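PDB 4WIG: cytidine deaminase from Mycobacterium tuberculosis, which catalyses the zinc-dependent hydrolytic deamination of cytidine and 2'-deoxycytidine to uridine and 2'-deoxyuridine, salvaging pyrimidines as a homotetramer. Local coordinates for the interface of chains A and B and the interface of chains A and C. Numbering follows the deposited sequence. Chains: chain A/B/C, Cytidine deaminase.

Contact 1: the interface of chains A and B. Residues chain A 94-95, 98-99, 123, 125; chain B 21, 24, 47-50.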
ATOM      1  N   GLN A  94      -0.886 -10.218   7.307  1.00  8.96           N
ATOM      2  CA  GLN A  94       0.537  -9.953   7.569  1.00  8.84           C
ATOM      3  C   GLN A  94       0.687  -8.861   8.626  1.00  8.74           C
ATOM      4  O   GLN A  94       1.460  -9.021   9.570  1.00  8.56           O
ATOM      5  CB  GLN A  94       1.294  -9.567   6.289  1.00  8.86           C
ATOM      6  CG  GLN A  94       2.812  -9.555   6.462  1.00  8.82           C
ATOM      7  CD  GLN A  94       3.454 -10.943   6.437  1.00  8.79           C
ATOM      8  OE1 GLN A  94       3.166 -11.769   5.561  1.00  8.80           O
ATOM      9  NE2 GLN A  94       4.353 -11.191   7.381  1.00  8.63           N
ATOM     10  N   VAL A  95      -0.070  -7.771   8.487  1.00  8.83           N
ATOM     11  CA  VAL A  95      -0.006  -6.681   9.449  1.00  9.16           C
ATOM     12  C   VAL A  95      -0.389  -7.164  10.859  1.00  9.45           C
ATOM     13  O   VAL A  95       0.318  -6.884  11.826  1.00  9.50           O
ATOM     14  CB  VAL A  95      -0.871  -5.469   9.011  1.00  9.55           C
ATOM     15  CG1 VAL A  95      -0.933  -4.418  10.110  1.00  9.72           C
ATOM     16  CG2 VAL A  95      -0.312  -4.846   7.736  1.00  9.61           C
ATOM     17  N   GLU A  98       2.268  -9.228  12.877  1.00 10.56           N
ATOM     18  CA  GLU A  98       3.309  -8.419  13.506  1.00 10.88           C
ATOM     19  C   GLU A  98       2.952  -8.053  14.944  1.00 10.86           C
ATOM     20  O   GLU A  98       3.842  -7.861  15.783  1.00 10.83           O
ATOM     21  CB  GLU A  98       3.498  -7.138  12.690  1.00 11.46           C
ATOM     22  CG  GLU A  98       4.668  -6.263  13.085  1.00 11.92           C
ATOM     23  CD  GLU A  98       5.999  -6.761  12.547  1.00 12.17           C
ATOM     24  OE1 GLU A  98       6.995  -6.633  13.278  1.00 13.10           O
ATOM     25  OE2 GLU A  98       6.055  -7.277  11.408  1.00 12.74           O
ATOM     26  N   HIS A  99       1.653  -7.930  15.221  1.00 10.62           N
ATOM     27  CA  HIS A  99       1.178  -7.391  16.493  1.00 10.75           C
ATOM     28  C   HIS A  99       0.474  -8.382  17.402  1.00 10.75           C
ATOM     29  O   HIS A  99       0.256  -8.086  18.571  1.00 10.87           O
ATOM     30  CB  HIS A  99       0.317  -6.179  16.195  1.00 10.73           C
ATOM     31  CG  HIS A  99       1.089  -5.124  15.479  1.00 10.55           C
ATOM     32  ND1 HIS A  99       1.013  -4.922  14.118  1.00 10.85           N
ATOM     33  CD2 HIS A  99       2.078  -4.319  15.923  1.00 10.47           C
ATOM     34  CE1 HIS A  99       1.885  -3.994  13.767  1.00 10.25           C
ATOM     35  NE2 HIS A  99       2.534  -3.604  14.846  1.00 10.88           N
ATOM     36  N   PHE A 123       5.909 -15.086   5.875  1.00 14.77           N
ATOM     37  CA  PHE A 123       7.109 -14.281   5.701  1.00 15.08           C
ATOM     38  C   PHE A 123       7.398 -13.578   7.029  1.00 16.30           C
ATOM     39  O   PHE A 123       6.471 -13.144   7.709  1.00 15.56           O
ATOM     40  CB  PHE A 123       6.897 -13.248   4.592  1.00 14.96           C
ATOM     41  CG  PHE A 123       8.057 -12.321   4.407  1.00 15.16           C
ATOM     42  CD1 PHE A 123       9.141 -12.700   3.637  1.00 15.29           C
ATOM     43  CD2 PHE A 123       8.077 -11.079   5.029  1.00 15.28           C
ATOM     44  CE1 PHE A 123      10.225 -11.855   3.486  1.00 15.83           C
ATOM     45  CE2 PHE A 123       9.152 -10.232   4.881  1.00 15.48           C
ATOM     46  CZ  PHE A 123      10.232 -10.621   4.105  1.00 15.75           C
ATOM     47  N   LEU A 125      10.745 -12.234  10.224  1.00 24.33           N
ATOM     48  CA  LEU A 125      12.065 -11.734  10.631  1.00 27.04           C
ATOM     49  C   LEU A 125      13.211 -12.643  10.181  1.00 28.26           C
ATOM     50  O   LEU A 125      14.281 -12.160   9.816  1.00 29.09           O
ATOM     51  CB  LEU A 125      12.138 -11.574  12.154  1.00 28.39           C
ATOM     52  CG  LEU A 125      12.634 -10.251  12.754  1.00 30.06           C
ATOM     53  CD1 LEU A 125      13.570  -9.454  11.846  1.00 30.47           C
ATOM     54  CD2 LEU A 125      11.446  -9.401  13.175  1.00 30.67           C
TER
ATOM     55  N   TYR B  21       5.711   2.285  16.348  1.00 10.77           N
ATOM     56  CA  TYR B  21       6.240   0.927  16.283  1.00 11.13           C
ATOM     57  C   TYR B  21       7.243   0.868  15.143  1.00 11.64           C
ATOM     58  O   TYR B  21       6.865   0.676  13.992  1.00 10.79           O
ATOM     59  CB  TYR B  21       5.101  -0.075  16.064  1.00 11.40           C
ATOM     60  CG  TYR B  21       5.544  -1.521  15.960  1.00 11.67           C
ATOM     61  CD1 TYR B  21       5.706  -2.306  17.107  1.00 12.34           C
ATOM     62  CD2 TYR B  21       5.795  -2.111  14.727  1.00 11.93           C
ATOM     63  CE1 TYR B  21       6.106  -3.629  17.017  1.00 12.56           C
ATOM     64  CE2 TYR B  21       6.205  -3.433  14.630  1.00 12.28           C
ATOM     65  CZ  TYR B  21       6.355  -4.184  15.776  1.00 12.55           C
ATOM     66  OH  TYR B  21       6.758  -5.498  15.673  1.00 13.30           O
ATOM     67  N   TYR B  24      12.205  -1.865  12.791  1.00 16.03           N
ATOM     68  CA  TYR B  24      13.021  -2.074  11.585  1.00 16.28           C
ATOM     69  C   TYR B  24      13.548  -0.760  11.023  1.00 16.15           C
ATOM     70  O   TYR B  24      14.740  -0.646  10.733  1.00 15.72           O
ATOM     71  CB  TYR B  24      12.241  -2.858  10.520  1.00 16.65           C
ATOM     72  CG  TYR B  24      11.485  -4.006  11.132  1.00 16.94           C
ATOM     73  CD1 TYR B  24      10.100  -4.114  10.995  1.00 17.16           C
ATOM     74  CD2 TYR B  24      12.141  -4.945  11.914  1.00 17.67           C
ATOM     75  CE1 TYR B  24       9.405  -5.147  11.588  1.00 16.93           C
ATOM     76  CE2 TYR B  24      11.454  -5.985  12.508  1.00 18.01           C
ATOM     77  CZ  TYR B  24      10.087  -6.079  12.345  1.00 17.92           C
ATOM     78  OH  TYR B  24       9.410  -7.113  12.952  1.00 19.23           O
ATOM     79  N   ASP B  47       5.790   0.199  11.470  1.00  9.68           N
ATOM     80  CA  ASP B  47       6.570  -0.744  10.655  1.00 10.23           C
ATOM     81  C   ASP B  47       5.887  -2.083  10.479  1.00 10.04           C
ATOM     82  O   ASP B  47       5.213  -2.570  11.389  1.00 10.27           O
ATOM     83  CB  ASP B  47       7.895  -1.104  11.342  1.00 10.73           C
ATOM     84  CG  ASP B  47       8.983  -0.058  11.176  1.00 11.26           C
ATOM     85  OD1 ASP B  47       8.758   1.019  10.597  1.00 11.58           O
ATOM     86  OD2 ASP B  47      10.101  -0.332  11.669  1.00 12.05           O
ATOM     87  N   ASN B  48       6.146  -2.720   9.338  1.00 10.03           N
ATOM     88  CA  ASN B  48       5.895  -4.153   9.160  1.00  9.82           C
ATOM     89  C   ASN B  48       7.144  -4.842   8.596  1.00 10.18           C
ATOM     90  O   ASN B  48       7.933  -4.224   7.888  1.00 10.28           O
ATOM     91  CB  ASN B  48       4.709  -4.399   8.230  1.00  9.74           C
ATOM     92  CG  ASN B  48       4.256  -5.850   8.242  1.00  9.78           C
ATOM     93  OD1 ASN B  48       4.594  -6.625   7.339  1.00 10.05           O
ATOM     94  ND2 ASN B  48       3.516  -6.230   9.271  1.00  9.57           N
ATOM     95  N   VAL B  49       7.318  -6.121   8.914  1.00 10.69           N
ATOM     96  CA  VAL B  49       8.473  -6.885   8.429  1.00 11.39           C
ATOM     97  C   VAL B  49       8.533  -6.925   6.898  1.00 11.21           C
ATOM     98  O   VAL B  49       9.625  -6.976   6.317  1.00 11.45           O
ATOM     99  CB  VAL B  49       8.495  -8.310   9.024  1.00 11.93           C
ATOM    100  CG1 VAL B  49       7.307  -9.137   8.553  1.00 11.91           C
ATOM    101  CG2 VAL B  49       9.814  -9.004   8.715  1.00 12.33           C
ATOM    102  N   SER B  50       7.364  -6.931   6.259  1.00 10.90           N
ATOM    103  CA  SER B  50       7.248  -6.585   4.839  1.00 11.09           C
ATOM    104  C   SER B  50       7.124  -5.072   4.803  1.00 11.27           C
ATOM    105  O   SER B  50       6.065  -4.525   5.092  1.00 10.83           O
ATOM    106  CB  SER B  50       6.029  -7.251   4.200  1.00 11.05           C
ATOM    107  OG  SER B  50       5.978  -7.000   2.799  1.00 11.24           O
TER

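Contact 2: the interface of chains A and C. Residues chain A 50, 52-53; chain C 56, 89, 91.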
ATOM      1  N   SER A  50      -7.870   7.290  -5.186  1.00 11.38           N
ATOM      2  CA  SER A  50      -6.918   6.307  -5.726  1.00 11.46           C
ATOM      3  C   SER A  50      -7.136   5.059  -4.891  1.00 11.51           C
ATOM      4  O   SER A  50      -6.704   4.993  -3.750  1.00 10.59           O
ATOM      5  CB  SER A  50      -5.470   6.805  -5.638  1.00 11.30           C
ATOM      6  OG  SER A  50      -4.562   5.885  -6.233  1.00 11.10           O
ATOM      7  N   GLY A  52      -6.005   2.120  -4.492  1.00 10.77           N
ATOM      8  CA  GLY A  52      -4.855   1.458  -3.875  1.00 10.39           C
ATOM      9  C   GLY A  52      -4.315   2.102  -2.607  1.00 10.22           C
ATOM     10  O   GLY A  52      -3.353   1.608  -2.013  1.00 10.58           O
ATOM     11  N   LEU A  53      -4.899   3.229  -2.212  1.00  9.68           N
ATOM     12  CA  LEU A  53      -4.524   3.907  -0.963  1.00  9.40           C
ATOM     13  C   LEU A  53      -5.591   3.720   0.095  1.00  9.42           C
ATOM     14  O   LEU A  53      -5.523   4.319   1.174  1.00  9.85           O
ATOM     15  CB  LEU A  53      -4.262   5.395  -1.211  1.00  9.30           C
ATOM     16  CG  LEU A  53      -3.391   5.728  -2.420  1.00  9.37           C
ATOM     17  CD1 LEU A  53      -3.042   7.214  -2.386  1.00  9.22           C
ATOM     18  CD2 LEU A  53      -2.148   4.863  -2.525  1.00  9.43           C
TER
ATOM     19  N   CYS C  56      -0.959   0.768  -9.138  1.00  9.32           N
ATOM     20  CA  CYS C  56      -1.060   1.860 -10.100  1.00  9.13           C
ATOM     21  C   CYS C  56      -0.176   1.619 -11.312  1.00  8.80           C
ATOM     22  O   CYS C  56       0.905   1.032 -11.189  1.00  8.81           O
ATOM     23  CB  CYS C  56      -0.638   3.176  -9.460  1.00  9.29           C
ATOM     24  SG  CYS C  56      -1.880   3.940  -8.391  1.00  9.89           S
ATOM     25  N   CYS C  89      -1.383   9.943  -8.910  1.00  9.19           N
ATOM     26  CA  CYS C  89      -1.818  10.090  -7.536  1.00  8.92           C
ATOM     27  C   CYS C  89      -0.587  10.352  -6.692  1.00  8.52           C
ATOM     28  O   CYS C  89       0.533  10.142  -7.145  1.00  7.83           O
ATOM     29  CB  CYS C  89      -2.568   8.847  -7.042  1.00  9.08           C
ATOM     30  SG  CYS C  89      -1.586   7.417  -6.539  1.00  9.37           S
ATOM     31  N   ARG C  91       0.796   8.909  -4.171  1.00  8.58           N
ATOM     32  CA  ARG C  91       1.633   7.737  -3.924  1.00  9.04           C
ATOM     33  C   ARG C  91       2.607   7.582  -5.080  1.00  8.93           C
ATOM     34  O   ARG C  91       3.822   7.466  -4.896  1.00  8.57           O
ATOM     35  CB  ARG C  91       0.741   6.490  -3.763  1.00  9.56           C
ATOM     36  CG  ARG C  91       1.452   5.149  -3.609  1.00 10.09           C
ATOM     37  CD  ARG C  91       1.589   4.407  -4.927  1.00 10.35           C
ATOM     38  NE  ARG C  91       0.318   3.891  -5.441  1.00 10.76           N
ATOM     39  CZ  ARG C  91      -0.275   2.771  -5.016  1.00 11.15           C
ATOM     40  NH1 ARG C  91      -1.423   2.381  -5.565  1.00 11.24           N
ATOM     41  NH2 ARG C  91       0.255   2.056  -4.028  1.00 11.30           N
TER
HETATM   42  O   HOH W   1      -1.634  -0.244  -3.321  1.00 16.05           O

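Contact 3: the interface of chains A and B. Residues chain A 46-49, 53; chain B 91, 94-95, 98-99.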
ATOM      1  N   VAL A  46     -11.338   2.902   5.109  1.00  8.84           N
ATOM      2  CA  VAL A  46     -11.322   4.263   4.589  1.00  8.93           C
ATOM      3  C   VAL A  46     -10.901   4.227   3.122  1.00  9.10           C
ATOM      4  O   VAL A  46      -9.718   4.080   2.813  1.00  8.87           O
ATOM      5  CB  VAL A  46     -10.373   5.185   5.394  1.00  8.98           C
ATOM      6  CG1 VAL A  46     -10.529   6.631   4.947  1.00  9.12           C
ATOM      7  CG2 VAL A  46     -10.630   5.077   6.894  1.00  8.97           C
ATOM      8  N   ASP A  47     -11.896   4.351   2.241  1.00  9.28           N
ATOM      9  CA  ASP A  47     -11.699   4.533   0.802  1.00  9.69           C
ATOM     10  C   ASP A  47     -10.786   5.719   0.491  1.00  9.93           C
ATOM     11  O   ASP A  47     -10.776   6.722   1.208  1.00  9.93           O
ATOM     12  CB  ASP A  47     -13.037   4.869   0.106  1.00 10.00           C
ATOM     13  CG  ASP A  47     -13.915   3.660  -0.173  1.00 10.14           C
ATOM     14  OD1 ASP A  47     -13.607   2.518   0.235  1.00  9.42           O
ATOM     15  OD2 ASP A  47     -14.976   3.896  -0.802  1.00 10.75           O
ATOM     16  N   ASN A  48     -10.045   5.603  -0.610  1.00 10.16           N
ATOM     17  CA  ASN A  48      -9.443   6.763  -1.265  1.00 10.23           C
ATOM     18  C   ASN A  48      -9.793   6.778  -2.753  1.00 10.34           C
ATOM     19  O   ASN A  48     -10.027   5.737  -3.353  1.00  9.83           O
ATOM     20  CB  ASN A  48      -7.931   6.748  -1.113  1.00 10.36           C
ATOM     21  CG  ASN A  48      -7.297   8.062  -1.508  1.00 10.56           C
ATOM     22  OD1 ASN A  48      -6.758   8.200  -2.609  1.00 11.23           O
ATOM     23  ND2 ASN A  48      -7.375   9.045  -0.623  1.00 10.69           N
ATOM     24  N   VAL A  49      -9.828   7.971  -3.336  1.00 10.72           N
ATOM     25  CA  VAL A  49     -10.137   8.111  -4.765  1.00 11.60           C
ATOM     26  C   VAL A  49      -9.119   7.363  -5.637  1.00 11.41           C
ATOM     27  O   VAL A  49      -9.466   6.870  -6.717  1.00 11.93           O
ATOM     28  CB  VAL A  49     -10.281   9.599  -5.179  1.00 12.25           C
ATOM     29  CG1 VAL A  49      -8.972  10.363  -5.057  1.00 12.30           C
ATOM     30  CG2 VAL A  49     -10.834   9.717  -6.589  1.00 12.83           C
ATOM     31  N   LEU A  53      -4.899   3.229  -2.212  1.00  9.68           N
ATOM     32  CA  LEU A  53      -4.524   3.907  -0.963  1.00  9.40           C
ATOM     33  C   LEU A  53      -5.591   3.720   0.095  1.00  9.42           C
ATOM     34  O   LEU A  53      -5.523   4.319   1.174  1.00  9.85           O
ATOM     35  CB  LEU A  53      -4.262   5.395  -1.211  1.00  9.30           C
ATOM     36  CG  LEU A  53      -3.391   5.728  -2.420  1.00  9.37           C
ATOM     37  CD1 LEU A  53      -3.042   7.214  -2.386  1.00  9.22           C
ATOM     38  CD2 LEU A  53      -2.148   4.863  -2.525  1.00  9.43           C
TER
ATOM     39  N   ARG B  91       1.970   9.609  -0.788  1.00  8.54           N
ATOM     40  CA  ARG B  91       0.819   8.776  -0.485  1.00  8.70           C
ATOM     41  C   ARG B  91      -0.060   9.494   0.535  1.00  8.54           C
ATOM     42  O   ARG B  91      -1.246   9.680   0.300  1.00  8.72           O
ATOM     43  CB  ARG B  91       1.271   7.403   0.011  1.00  8.87           C
ATOM     44  CG  ARG B  91       0.163   6.496   0.495  1.00  9.22           C
ATOM     45  CD  ARG B  91      -0.034   6.578   2.004  1.00  9.51           C
ATOM     46  NE  ARG B  91       1.081   6.019   2.783  1.00  9.98           N
ATOM     47  CZ  ARG B  91       1.311   4.717   2.940  1.00 10.07           C
ATOM     48  NH1 ARG B  91       2.340   4.297   3.682  1.00 10.21           N
ATOM     49  NH2 ARG B  91       0.534   3.820   2.333  1.00 10.45           N
ATOM     50  N   GLN B  94      -2.108  12.451  -0.708  1.00  8.99           N
ATOM     51  CA  GLN B  94      -3.319  12.055  -1.422  1.00  8.46           C
ATOM     52  C   GLN B  94      -4.398  11.649  -0.433  1.00  8.75           C
ATOM     53  O   GLN B  94      -5.545  12.061  -0.526  1.00  9.29           O
ATOM     54  CB  GLN B  94      -3.018  10.899  -2.364  1.00  8.43           C
ATOM     55  CG  GLN B  94      -4.182  10.505  -3.276  1.00  8.25           C
ATOM     56  CD  GLN B  94      -4.387  11.474  -4.420  1.00  8.12           C
ATOM     57  OE1 GLN B  94      -3.430  11.840  -5.126  1.00  8.33           O
ATOM     58  NE2 GLN B  94      -5.623  11.888  -4.625  1.00  7.92           N
ATOM     59  N   VAL B  95      -4.027  10.866   0.561  1.00  8.49           N
ATOM     60  CA  VAL B  95      -5.045  10.401   1.513  1.00  8.62           C
ATOM     61  C   VAL B  95      -5.568  11.561   2.388  1.00  8.93           C
ATOM     62  O   VAL B  95      -6.768  11.646   2.610  1.00  8.83           O
ATOM     63  CB  VAL B  95      -4.610   9.129   2.237  1.00  8.77           C
ATOM     64  CG1 VAL B  95      -3.165   8.797   1.868  1.00  8.38           C
ATOM     65  CG2 VAL B  95      -4.901   9.161   3.737  1.00  9.24           C
ATOM     66  N   GLU B  98      -8.290  13.676   0.611  1.00 10.55           N
ATOM     67  CA  GLU B  98      -9.620  13.064   0.661  1.00 10.76           C
ATOM     68  C   GLU B  98     -10.437  13.584   1.845  1.00 10.67           C
ATOM     69  O   GLU B  98     -11.673  13.655   1.766  1.00  9.94           O
ATOM     70  CB  GLU B  98      -9.464  11.535   0.769  1.00 11.20           C
ATOM     71  CG  GLU B  98     -10.722  10.703   0.573  1.00 11.67           C
ATOM     72  CD  GLU B  98     -11.172  10.621  -0.876  1.00 11.79           C
ATOM     73  OE1 GLU B  98     -12.392  10.649  -1.094  1.00 13.05           O
ATOM     74  OE2 GLU B  98     -10.328  10.551  -1.791  1.00 11.61           O
ATOM     75  N   HIS B  99      -9.749  13.909   2.941  1.00 10.14           N
ATOM     76  CA  HIS B  99     -10.397  14.228   4.210  1.00 10.35           C
ATOM     77  C   HIS B  99     -10.278  15.674   4.678  1.00 10.45           C
ATOM     78  O   HIS B  99     -10.960  16.059   5.625  1.00 10.58           O
ATOM     79  CB  HIS B  99      -9.897  13.251   5.266  1.00 10.54           C
ATOM     80  CG  HIS B  99     -10.225  11.843   4.907  1.00 10.46           C
ATOM     81  ND1 HIS B  99      -9.306  10.971   4.361  1.00 10.83           N
ATOM     82  CD2 HIS B  99     -11.419  11.210   4.857  1.00 10.43           C
ATOM     83  CE1 HIS B  99      -9.913   9.841   4.045  1.00 10.31           C
ATOM     84  NE2 HIS B  99     -11.190   9.955   4.353  1.00 10.89           N
TER

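Contact 1: the interface of chains A and B
Helix 90-100 of chain A, with A:Phe123 and the poorly ordered A:Leu125, meets two loops of chain B, one with B:Tyr21 and B:Tyr24, the other from B:Asp47 to B:Ser50. A:Glu98 is the centre. Its CG lies anti to the backbone N (chi1 -172°) and the side chain bends at chi2, which carries the carboxylate out between the two tyrosines. OE1 accepts from both phenols: B:Tyr24 OH at 2.5 Å on the syn lone pair, tip to tip, and B:Tyr21 OH at 2.7 Å on the anti lone pair. OE2 takes the backbone N of B:Val49 at 3.0 Å, from above the carboxylate plane. Glutamate suits this place because its two oxygens can gather three donors from two loops, which would be expected to favour its charged form. The A:His99 ring stands edge-on to B:Tyr21, its NE2 3.5 Å above the centre of the phenol ring, planes 64° apart. The B:Asn48 amide lies over the helix by A:Gln94 and A:Glu98 CB, its ND2 making a weak bond to A:Gln94 O. A:Gln94 NE2 gives a bond of 2.9 Å to A:Phe123 O, tying the C-terminal segment to the helix; A:Phe123 brings its ring edge to B:Val49. Engineered B:Asp47 (naturally glutamate), at a position inferred to bind substrate, takes B:Tyr24 N on OD2 and links the loops in this variant. The site joins a helix of one subunit to two loops of its neighbour.

Contact 2: the interface of chains A and C
A:Leu53 and C:Arg91, the residues with most surface buried here, meet as a methyl group laid over a flat cation. The CD2 methyl of A:Leu53 sits 3.7 Å above the centre of the C:Arg91 guanidinium and also touches the arginine CB at 3.5 Å. The arginine can offer both surfaces because its side chain bends at chi2 and chi3 (-96° and -70°), curving so that CB and the guanidinium both face the methyl. A branched leucine suits the place: it packs on the weakly hydrated pi face of the planar group and leaves the N-H groups at the rim for polar partners. One of these is the zinc-ligand sulfur C:Cys56 SG, which accepts from NH1 at 3.3 Å, close to the guanidinium plane; this bond would be expected to temper the negative charge of the thiolate. At another edge, NH2 lies 3.1 Å from the oxygen of water 1, which in turn is 2.8 Å from A:Gly52 O, so a water bridges the subunits. A:Ser50 is small enough to come up to the metal site, its hydroxyl OG 3.4 Å from C:Cys89 SG, a van der Waals approach. The patch therefore sets the 3-10 helix 51-53 of chain A, with A:Ser50 before it, against the zinc-binding cysteines and the start of helix 90-100 in chain C.

Contact 3: the interface of chains A and B
A:Asn48 has CG anti to its backbone N (chi1 -168°), which swings the amide across helix 90-100 of chain B, while B:Glu98, also anti (chi1 -169°) and bent at chi2, turns its carboxylate back toward the loop of chain A. The two side chains cross with amide and carboxylate planes 73° apart. A:Asn48 ND2 lies against the helix backbone at B:Val95 CA, 3.4 Å away, and its OD1 rests by B:Gln94 CG; a short, flat amide can lie close against the helix backbone. B:Glu98 OE2 accepts the backbone N of A:Val49 at 3.0 Å, met from well above the carboxylate plane, so the acid helps to hold the loop through its main chain. The A:Val49 side chain packs at the same oxygen, and its CG1 also approaches the B:Gln94 amide. Toward the start of the helix, A:Leu53 sends its CD1 methyl onto the aliphatic stem of B:Gln94, 3.6 Å from CG, the two side chains crossing at about a right angle; glutamine suits the place by offering methylene groups here and a polar amide farther out. At the other end, B:His99 is steadied by its ND1, which gives a bond of 3.2 Å to B:Val95 O one helical turn back. That bond helps to fix the rotation of the imidazole, whose CE1, next to ND1, comes within 3.4 Å of the A:Val46 CG1 methyl, with NE2 equally near.

Contacts 1 and 3 are partly twin patches of the two-fold A-B interface: helix 90-100 of either chain receives the 47-49 loop of the other, and their C-alpha centres lie about 23 Å apart. Contact 2 belongs to the A-C interface, about 22 Å from contact 1 but about 8 Å from contact 3, with which it shares A:Leu53. That leucine touches both neighbours, chiefly through CD2 toward chain C and CD1 toward chain B, and helps to knit the homotetramer together. Helix 90-100 enters all three contacts, in contact 2 through C:Arg91. Because substrate-binding positions and zinc ligands lie here, assembly probably helps to shape the active sites.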